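Local coordinates for protein fimbrin (Schizosaccharomyces pombe, PDB 1RT8) that binds and crosslinks actin filaments, associates with actin structures that establish and maintain cell polarity, and acts in cytokinesis, mating and spore formation, at residues Glu194-Leu199 and Leu252-His257; Gln224-Ala229 and Lys236-Thr241. One frame throughout, in Å; residues are numbered along the deposited sequence.

Interaction 1. Residues Glu194-Leu199 and Leu252-His257; sequences ENYTVL and LAFVAH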
ATOM      1  N   GLU A 194     -15.973  27.303   6.815  1.00 26.60           N
ATOM      2  CA  GLU A 194     -16.572  27.964   5.663  1.00 26.52           C
ATOM      3  C   GLU A 194     -16.582  27.118   4.403  1.00 26.08           C
ATOM      4  O   GLU A 194     -17.617  26.956   3.763  1.00 25.89           O
ATOM      5  CB  GLU A 194     -15.845  29.278   5.358  1.00 25.06           C
ATOM      6  CG  GLU A 194     -16.221  30.428   6.267  1.00 26.56           C
ATOM      7  CD  GLU A 194     -15.647  31.756   5.785  1.00 27.13           C
ATOM      8  OE1 GLU A 194     -14.979  31.777   4.728  1.00 29.72           O
ATOM      9  OE2 GLU A 194     -15.867  32.779   6.464  1.00 26.90           O
ATOM     10  N   ASN A 195     -15.425  26.588   4.026  1.00 27.74           N
ATOM     11  CA  ASN A 195     -15.358  25.779   2.821  1.00 27.54           C
ATOM     12  C   ASN A 195     -16.224  24.526   2.906  1.00 27.72           C
ATOM     13  O   ASN A 195     -16.822  24.114   1.911  1.00 25.27           O
ATOM     14  CB  ASN A 195     -13.903  25.447   2.493  1.00 28.25           C
ATOM     15  CG  ASN A 195     -13.137  26.680   2.016  1.00 31.38           C
ATOM     16  OD1 ASN A 195     -13.731  27.588   1.448  1.00 30.20           O
ATOM     17  ND2 ASN A 195     -11.827  26.712   2.238  1.00 32.47           N
ATOM     18  N   TYR A 196     -16.308  23.939   4.096  1.00 27.33           N
ATOM     19  CA  TYR A 196     -17.137  22.758   4.297  1.00 29.37           C
ATOM     20  C   TYR A 196     -18.605  23.138   4.086  1.00 30.22           C
ATOM     21  O   TYR A 196     -19.348  22.426   3.401  1.00 32.56           O
ATOM     22  CB  TYR A 196     -16.946  22.211   5.715  1.00 28.31           C
ATOM     23  CG  TYR A 196     -15.713  21.341   5.916  1.00 26.40           C
ATOM     24  CD1 TYR A 196     -15.121  21.239   7.177  1.00 26.07           C
ATOM     25  CD2 TYR A 196     -15.167  20.597   4.871  1.00 25.33           C
ATOM     26  CE1 TYR A 196     -14.023  20.425   7.400  1.00 24.66           C
ATOM     27  CE2 TYR A 196     -14.050  19.760   5.081  1.00 25.43           C
ATOM     28  CZ  TYR A 196     -13.488  19.685   6.353  1.00 25.79           C
ATOM     29  OH  TYR A 196     -12.397  18.879   6.603  1.00 22.45           O
ATOM     30  N   THR A 197     -19.018  24.263   4.670  1.00 30.14           N
ATOM     31  CA  THR A 197     -20.396  24.740   4.536  1.00 29.82           C
ATOM     32  C   THR A 197     -20.780  24.958   3.070  1.00 30.15           C
ATOM     33  O   THR A 197     -21.855  24.557   2.641  1.00 31.78           O
ATOM     34  CB  THR A 197     -20.608  26.058   5.304  1.00 28.70           C
ATOM     35  OG1 THR A 197     -20.456  25.821   6.708  1.00 27.99           O
ATOM     36  CG2 THR A 197     -22.001  26.616   5.043  1.00 30.03           C
ATOM     37  N   VAL A 198     -19.907  25.605   2.303  1.00 31.45           N
ATOM     38  CA  VAL A 198     -20.187  25.848   0.892  1.00 31.02           C
ATOM     39  C   VAL A 198     -20.226  24.511   0.148  1.00 32.96           C
ATOM     40  O   VAL A 198     -21.096  24.285  -0.694  1.00 31.81           O
ATOM     41  CB  VAL A 198     -19.117  26.775   0.264  1.00 32.56           C
ATOM     42  CG1 VAL A 198     -19.366  26.934  -1.219  1.00 32.70           C
ATOM     43  CG2 VAL A 198     -19.160  28.146   0.939  1.00 33.06           C
ATOM     44  N   LEU A 199     -19.289  23.620   0.473  1.00 33.45           N
ATOM     45  CA  LEU A 199     -19.242  22.301  -0.159  1.00 34.40           C
ATOM     46  C   LEU A 199     -20.552  21.547   0.080  1.00 34.10           C
ATOM     47  O   LEU A 199     -21.183  21.069  -0.859  1.00 34.27           O
ATOM     48  CB  LEU A 199     -18.064  21.476   0.393  1.00 32.37           C
ATOM     49  CG  LEU A 199     -18.027  19.992  -0.013  1.00 31.66           C
ATOM     50  CD1 LEU A 199     -17.953  19.866  -1.530  1.00 30.01           C
ATOM     51  CD2 LEU A 199     -16.835  19.298   0.648  1.00 28.14           C
ATOM     52  N   LEU A 252      -9.220  14.765   6.604  1.00 28.90           N
ATOM     53  CA  LEU A 252      -9.080  14.034   5.353  1.00 27.82           C
ATOM     54  C   LEU A 252     -10.100  12.892   5.324  1.00 28.24           C
ATOM     55  O   LEU A 252     -10.790  12.684   4.328  1.00 28.75           O
ATOM     56  CB  LEU A 252      -7.671  13.451   5.227  1.00 30.50           C
ATOM     57  CG  LEU A 252      -7.430  12.584   3.990  1.00 31.57           C
ATOM     58  CD1 LEU A 252      -7.408  13.466   2.747  1.00 33.61           C
ATOM     59  CD2 LEU A 252      -6.109  11.837   4.124  1.00 30.73           C
ATOM     60  N   ALA A 253     -10.198  12.157   6.425  1.00 27.57           N
ATOM     61  CA  ALA A 253     -11.122  11.032   6.503  1.00 30.00           C
ATOM     62  C   ALA A 253     -12.558  11.514   6.292  1.00 29.07           C
ATOM     63  O   ALA A 253     -13.331  10.900   5.551  1.00 31.60           O
ATOM     64  CB  ALA A 253     -10.977  10.328   7.851  1.00 27.04           C
ATOM     65  N   PHE A 254     -12.901  12.617   6.949  1.00 29.90           N
ATOM     66  CA  PHE A 254     -14.221  13.225   6.828  1.00 29.09           C
ATOM     67  C   PHE A 254     -14.514  13.474   5.347  1.00 30.06           C
ATOM     68  O   PHE A 254     -15.525  13.008   4.821  1.00 28.56           O
ATOM     69  CB  PHE A 254     -14.241  14.552   7.592  1.00 33.24           C
ATOM     70  CG  PHE A 254     -15.490  15.365   7.392  1.00 33.49           C
ATOM     71  CD1 PHE A 254     -16.681  15.008   8.019  1.00 34.66           C
ATOM     72  CD2 PHE A 254     -15.468  16.505   6.595  1.00 34.15           C
ATOM     73  CE1 PHE A 254     -17.837  15.783   7.858  1.00 36.18           C
ATOM     74  CE2 PHE A 254     -16.613  17.287   6.426  1.00 36.51           C
ATOM     75  CZ  PHE A 254     -17.802  16.924   7.063  1.00 36.87           C
ATOM     76  N   VAL A 255     -13.622  14.202   4.674  1.00 28.87           N
ATOM     77  CA  VAL A 255     -13.794  14.507   3.256  1.00 28.01           C
ATOM     78  C   VAL A 255     -13.874  13.249   2.386  1.00 30.29           C
ATOM     79  O   VAL A 255     -14.620  13.206   1.409  1.00 30.10           O
ATOM     80  CB  VAL A 255     -12.639  15.391   2.720  1.00 26.43           C
ATOM     81  CG1 VAL A 255     -12.792  15.594   1.215  1.00 23.21           C
ATOM     82  CG2 VAL A 255     -12.636  16.732   3.438  1.00 23.06           C
ATOM     83  N   ALA A 256     -13.096  12.234   2.732  1.00 31.12           N
ATOM     84  CA  ALA A 256     -13.092  10.998   1.962  1.00 32.93           C
ATOM     85  C   ALA A 256     -14.470  10.340   1.972  1.00 32.89           C
ATOM     86  O   ALA A 256     -15.003   9.972   0.924  1.00 32.76           O
ATOM     87  CB  ALA A 256     -12.042  10.034   2.516  1.00 32.77           C
ATOM     88  N   HIS A 257     -15.044  10.199   3.159  1.00 34.15           N
ATOM     89  CA  HIS A 257     -16.352   9.573   3.291  1.00 37.05           C
ATOM     90  C   HIS A 257     -17.445  10.363   2.563  1.00 38.46           C
ATOM     91  O   HIS A 257     -18.345   9.784   1.942  1.00 37.75           O
ATOM     92  CB  HIS A 257     -16.706   9.419   4.771  1.00 37.73           C
ATOM     93  CG  HIS A 257     -18.024   8.752   5.005  1.00 42.09           C
ATOM     94  ND1 HIS A 257     -19.207   9.454   5.106  1.00 43.05           N
ATOM     95  CD2 HIS A 257     -18.353   7.444   5.114  1.00 43.29           C
ATOM     96  CE1 HIS A 257     -20.207   8.606   5.267  1.00 44.44           C
ATOM     97  NE2 HIS A 257     -19.716   7.380   5.274  1.00 44.85           N
TER
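Phe254 drives the edge of its ring into the face of Tyr196, and this T-shaped pair is the larger of two contacts the tyrosine makes with helix 248-261. The ring centroids lie 4.9 Å apart with the planes at 67°, and Phe254 CE2 sits over the centre of the tyrosine ring, 3.7 Å above its plane. Its neighbour Phe254 CD2 reaches the phenol end, 3.8 Å from Tyr196 CZ. With CG anti to the backbone N (chi1 172°), Phe254 sends its ring out toward helix 194-203, and the two aromatic side chains run alongside one another, pointing opposite ways. Val255 comes to the tyrosine from a different side: its CG2 lies near the ring plane, at the edge, 3.7 Å from Tyr196 CE2.

Between the two segments, close packing is confined to these three buried side chains. Leu199, one turn on from Tyr196, points toward the other helix but stops short of it and packs on Phe170 of helix 162-176, while His257, on the more open side, is partly exposed. The backbones stand well apart, Tyr196 CA being 9.0 Å from Val255 CA, and the rings span that distance in the helical core of the second calponin-homology domain. The phenol is not left bare there: Tyr196 OH hydrogen-bonds to Asn251 OD1, so the contact joins aromatic packing around the ring to a polar tether at its tip.

Interaction 2. Residues Gln224-Ala229 and Lys236-Thr241; sequences QVLQNA and KYLTPT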
ATOM      1  N   GLN A 224     -22.266  23.220  13.771  1.00 35.77           N
ATOM      2  CA  GLN A 224     -23.379  23.352  12.846  1.00 34.46           C
ATOM      3  C   GLN A 224     -23.046  22.661  11.537  1.00 33.96           C
ATOM      4  O   GLN A 224     -23.918  22.065  10.911  1.00 33.94           O
ATOM      5  CB  GLN A 224     -23.697  24.836  12.594  1.00 36.13           C
ATOM      6  CG  GLN A 224     -24.483  25.494  13.721  1.00 37.99           C
ATOM      7  CD  GLN A 224     -24.534  27.017  13.630  1.00 39.51           C
ATOM      8  OE1 GLN A 224     -24.471  27.596  12.546  1.00 40.16           O
ATOM      9  NE2 GLN A 224     -24.670  27.667  14.780  1.00 41.42           N
ATOM     10  N   VAL A 225     -21.782  22.737  11.126  1.00 33.45           N
ATOM     11  CA  VAL A 225     -21.350  22.103   9.883  1.00 32.82           C
ATOM     12  C   VAL A 225     -21.485  20.594   9.989  1.00 34.38           C
ATOM     13  O   VAL A 225     -21.913  19.929   9.037  1.00 34.01           O
ATOM     14  CB  VAL A 225     -19.863  22.420   9.549  1.00 34.11           C
ATOM     15  CG1 VAL A 225     -19.313  21.391   8.544  1.00 31.77           C
ATOM     16  CG2 VAL A 225     -19.745  23.826   8.968  1.00 32.13           C
ATOM     17  N   LEU A 226     -21.103  20.055  11.142  1.00 33.64           N
ATOM     18  CA  LEU A 226     -21.168  18.620  11.352  1.00 36.13           C
ATOM     19  C   LEU A 226     -22.608  18.151  11.507  1.00 38.32           C
ATOM     20  O   LEU A 226     -22.910  16.987  11.245  1.00 38.79           O
ATOM     21  CB  LEU A 226     -20.328  18.219  12.567  1.00 33.11           C
ATOM     22  CG  LEU A 226     -18.820  18.396  12.351  1.00 30.69           C
ATOM     23  CD1 LEU A 226     -18.057  18.036  13.624  1.00 28.00           C
ATOM     24  CD2 LEU A 226     -18.370  17.530  11.189  1.00 27.89           C
ATOM     25  N   GLN A 227     -23.495  19.054  11.928  1.00 40.31           N
ATOM     26  CA  GLN A 227     -24.902  18.696  12.060  1.00 41.88           C
ATOM     27  C   GLN A 227     -25.454  18.620  10.640  1.00 41.43           C
ATOM     28  O   GLN A 227     -26.318  17.797  10.346  1.00 42.56           O
ATOM     29  CB  GLN A 227     -25.673  19.734  12.884  1.00 42.64           C
ATOM     30  CG  GLN A 227     -25.173  19.897  14.312  1.00 44.13           C
ATOM     31  CD  GLN A 227     -26.209  20.527  15.231  1.00 46.07           C
ATOM     32  OE1 GLN A 227     -26.958  21.414  14.827  1.00 48.33           O
ATOM     33  NE2 GLN A 227     -26.246  20.075  16.477  1.00 47.11           N
ATOM     34  N   ASN A 228     -24.944  19.481   9.759  1.00 40.83           N
ATOM     35  CA  ASN A 228     -25.365  19.466   8.358  1.00 40.55           C
ATOM     36  C   ASN A 228     -24.803  18.218   7.691  1.00 41.46           C
ATOM     37  O   ASN A 228     -25.302  17.774   6.653  1.00 41.94           O
ATOM     38  CB  ASN A 228     -24.848  20.697   7.600  1.00 40.45           C
ATOM     39  CG  ASN A 228     -25.810  21.869   7.657  1.00 40.06           C
ATOM     40  OD1 ASN A 228     -27.033  21.690   7.611  1.00 38.78           O
ATOM     41  ND2 ASN A 228     -25.263  23.078   7.734  1.00 37.46           N
ATOM     42  N   ALA A 229     -23.753  17.664   8.290  1.00 40.96           N
ATOM     43  CA  ALA A 229     -23.120  16.462   7.765  1.00 41.81           C
ATOM     44  C   ALA A 229     -23.993  15.244   8.055  1.00 42.14           C
ATOM     45  O   ALA A 229     -24.088  14.334   7.234  1.00 41.18           O
ATOM     46  CB  ALA A 229     -21.733  16.282   8.389  1.00 39.02           C
ATOM     47  N   LYS A 236     -18.773  11.658  10.120  1.00 39.03           N
ATOM     48  CA  LYS A 236     -17.817  10.630  10.511  1.00 39.68           C
ATOM     49  C   LYS A 236     -16.403  11.186  10.690  1.00 40.10           C
ATOM     50  O   LYS A 236     -15.972  12.065   9.935  1.00 39.70           O
ATOM     51  CB  LYS A 236     -17.786   9.530   9.445  1.00 40.78           C
ATOM     52  CG  LYS A 236     -19.135   8.889   9.126  1.00 40.21           C
ATOM     53  CD  LYS A 236     -19.632   8.051  10.290  1.00 40.41           C
ATOM     54  CE  LYS A 236     -20.825   7.194   9.890  1.00 41.89           C
ATOM     55  NZ  LYS A 236     -21.203   6.260  10.989  1.00 40.05           N
ATOM     56  N   TYR A 237     -15.699  10.660  11.692  1.00 37.98           N
ATOM     57  CA  TYR A 237     -14.316  11.034  12.009  1.00 38.81           C
ATOM     58  C   TYR A 237     -14.054  12.412  12.612  1.00 38.21           C
ATOM     59  O   TYR A 237     -13.310  12.537  13.589  1.00 37.36           O
ATOM     60  CB  TYR A 237     -13.421  10.913  10.771  1.00 36.86           C
ATOM     61  CG  TYR A 237     -13.386   9.555  10.123  1.00 38.53           C
ATOM     62  CD1 TYR A 237     -14.269   9.229   9.097  1.00 40.03           C
ATOM     63  CD2 TYR A 237     -12.454   8.596  10.522  1.00 40.10           C
ATOM     64  CE1 TYR A 237     -14.224   7.975   8.476  1.00 42.19           C
ATOM     65  CE2 TYR A 237     -12.401   7.342   9.911  1.00 40.78           C
ATOM     66  CZ  TYR A 237     -13.287   7.038   8.892  1.00 41.68           C
ATOM     67  OH  TYR A 237     -13.243   5.799   8.285  1.00 43.60           O
ATOM     68  N   LEU A 238     -14.655  13.440  12.022  1.00 38.51           N
ATOM     69  CA  LEU A 238     -14.432  14.824  12.446  1.00 37.90           C
ATOM     70  C   LEU A 238     -15.296  15.366  13.584  1.00 38.13           C
ATOM     71  O   LEU A 238     -16.503  15.143  13.625  1.00 39.37           O
ATOM     72  CB  LEU A 238     -14.582  15.739  11.227  1.00 35.42           C
ATOM     73  CG  LEU A 238     -14.046  17.170  11.293  1.00 34.30           C
ATOM     74  CD1 LEU A 238     -12.545  17.148  11.548  1.00 30.76           C
ATOM     75  CD2 LEU A 238     -14.356  17.883   9.977  1.00 32.07           C
ATOM     76  N   THR A 239     -14.660  16.090  14.497  1.00 37.28           N
ATOM     77  CA  THR A 239     -15.357  16.708  15.617  1.00 37.43           C
ATOM     78  C   THR A 239     -15.163  18.220  15.501  1.00 37.79           C
ATOM     79  O   THR A 239     -14.242  18.688  14.827  1.00 37.63           O
ATOM     80  CB  THR A 239     -14.777  16.263  16.967  1.00 37.57           C
ATOM     81  OG1 THR A 239     -13.405  16.672  17.053  1.00 35.20           O
ATOM     82  CG2 THR A 239     -14.886  14.749  17.123  1.00 38.03           C
ATOM     83  N   PRO A 240     -16.022  19.004  16.164  1.00 38.28           N
ATOM     84  CA  PRO A 240     -15.898  20.464  16.101  1.00 38.86           C
ATOM     85  C   PRO A 240     -14.496  20.937  16.454  1.00 38.66           C
ATOM     86  O   PRO A 240     -13.931  21.787  15.769  1.00 38.16           O
ATOM     87  CB  PRO A 240     -16.934  20.938  17.111  1.00 40.08           C
ATOM     88  CG  PRO A 240     -17.998  19.879  17.009  1.00 39.93           C
ATOM     89  CD  PRO A 240     -17.169  18.613  17.003  1.00 39.23           C
ATOM     90  N   THR A 241     -13.938  20.372  17.521  1.00 38.54           N
ATOM     91  CA  THR A 241     -12.600  20.734  17.980  1.00 38.44           C
ATOM     92  C   THR A 241     -11.505  20.259  17.021  1.00 37.73           C
ATOM     93  O   THR A 241     -10.514  20.959  16.810  1.00 37.48           O
ATOM     94  CB  THR A 241     -12.324  20.163  19.397  1.00 40.01           C
ATOM     95  OG1 THR A 241     -12.746  18.794  19.452  1.00 39.98           O
ATOM     96  CG2 THR A 241     -13.073  20.966  20.460  1.00 40.13           C
TER
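Leu226 reaches from helix 218-230 into the bend where the loop 236-239 turns into helix 240-244. The CB bond points toward the loop. CG lies anti to the carbonyl carbon (chi1 -68°) and comes within 4.2 Å of Leu238 O, and there the chain forks. The CD1 branch does the closest touching: it stands 3.3 Å from Leu238 O and 3.4 Å from Pro240 N, lying against the backbone that joins the two residues. The same methyl meets the proline ring at CD, 3.5 Å away, with CG a little farther off. The other branch, CD2, also lies near Leu238 O, at 3.9 Å, and reaches Leu238 CB at 4.2 Å, the two leucine side chains running roughly perpendicular.

Helix 240-244 opens at this bend, with Thr239 as its N-cap: Thr239 OG1 accepts from Ala242 N and also hydrogen-bonds to Glu12 OE1, which belongs to the first calponin-homology domain. Phe254 of helix 248-261 and Met243 of helix 240-244 also pack on both leucines. One leucine methyl thus packs against peptide atoms and a proline ring, an apolar contact beside a helix start whose polar cap bonds elsewhere.

Both contacts belong to the second calponin-homology domain, within the first actin-binding region, with centres about 9 Å apart. Interaction 1 is fully buried and pairs two core helices; interaction 2 is only partly buried and sets a helix against a loop and the start of a short helix. They bury the same total area, 158 Å², by different means: ring against ring, with a valine methyl at the edge, in the first, an aliphatic tip against backbone in the second. They also meet directly. Tyr196 CE1 lies 3.6 Å from Leu238 CD2, and Phe254 packs on Leu226 and Leu238, so these apolar contacts link helices 194-203, 218-230 and 248-261 with the loop 236-239.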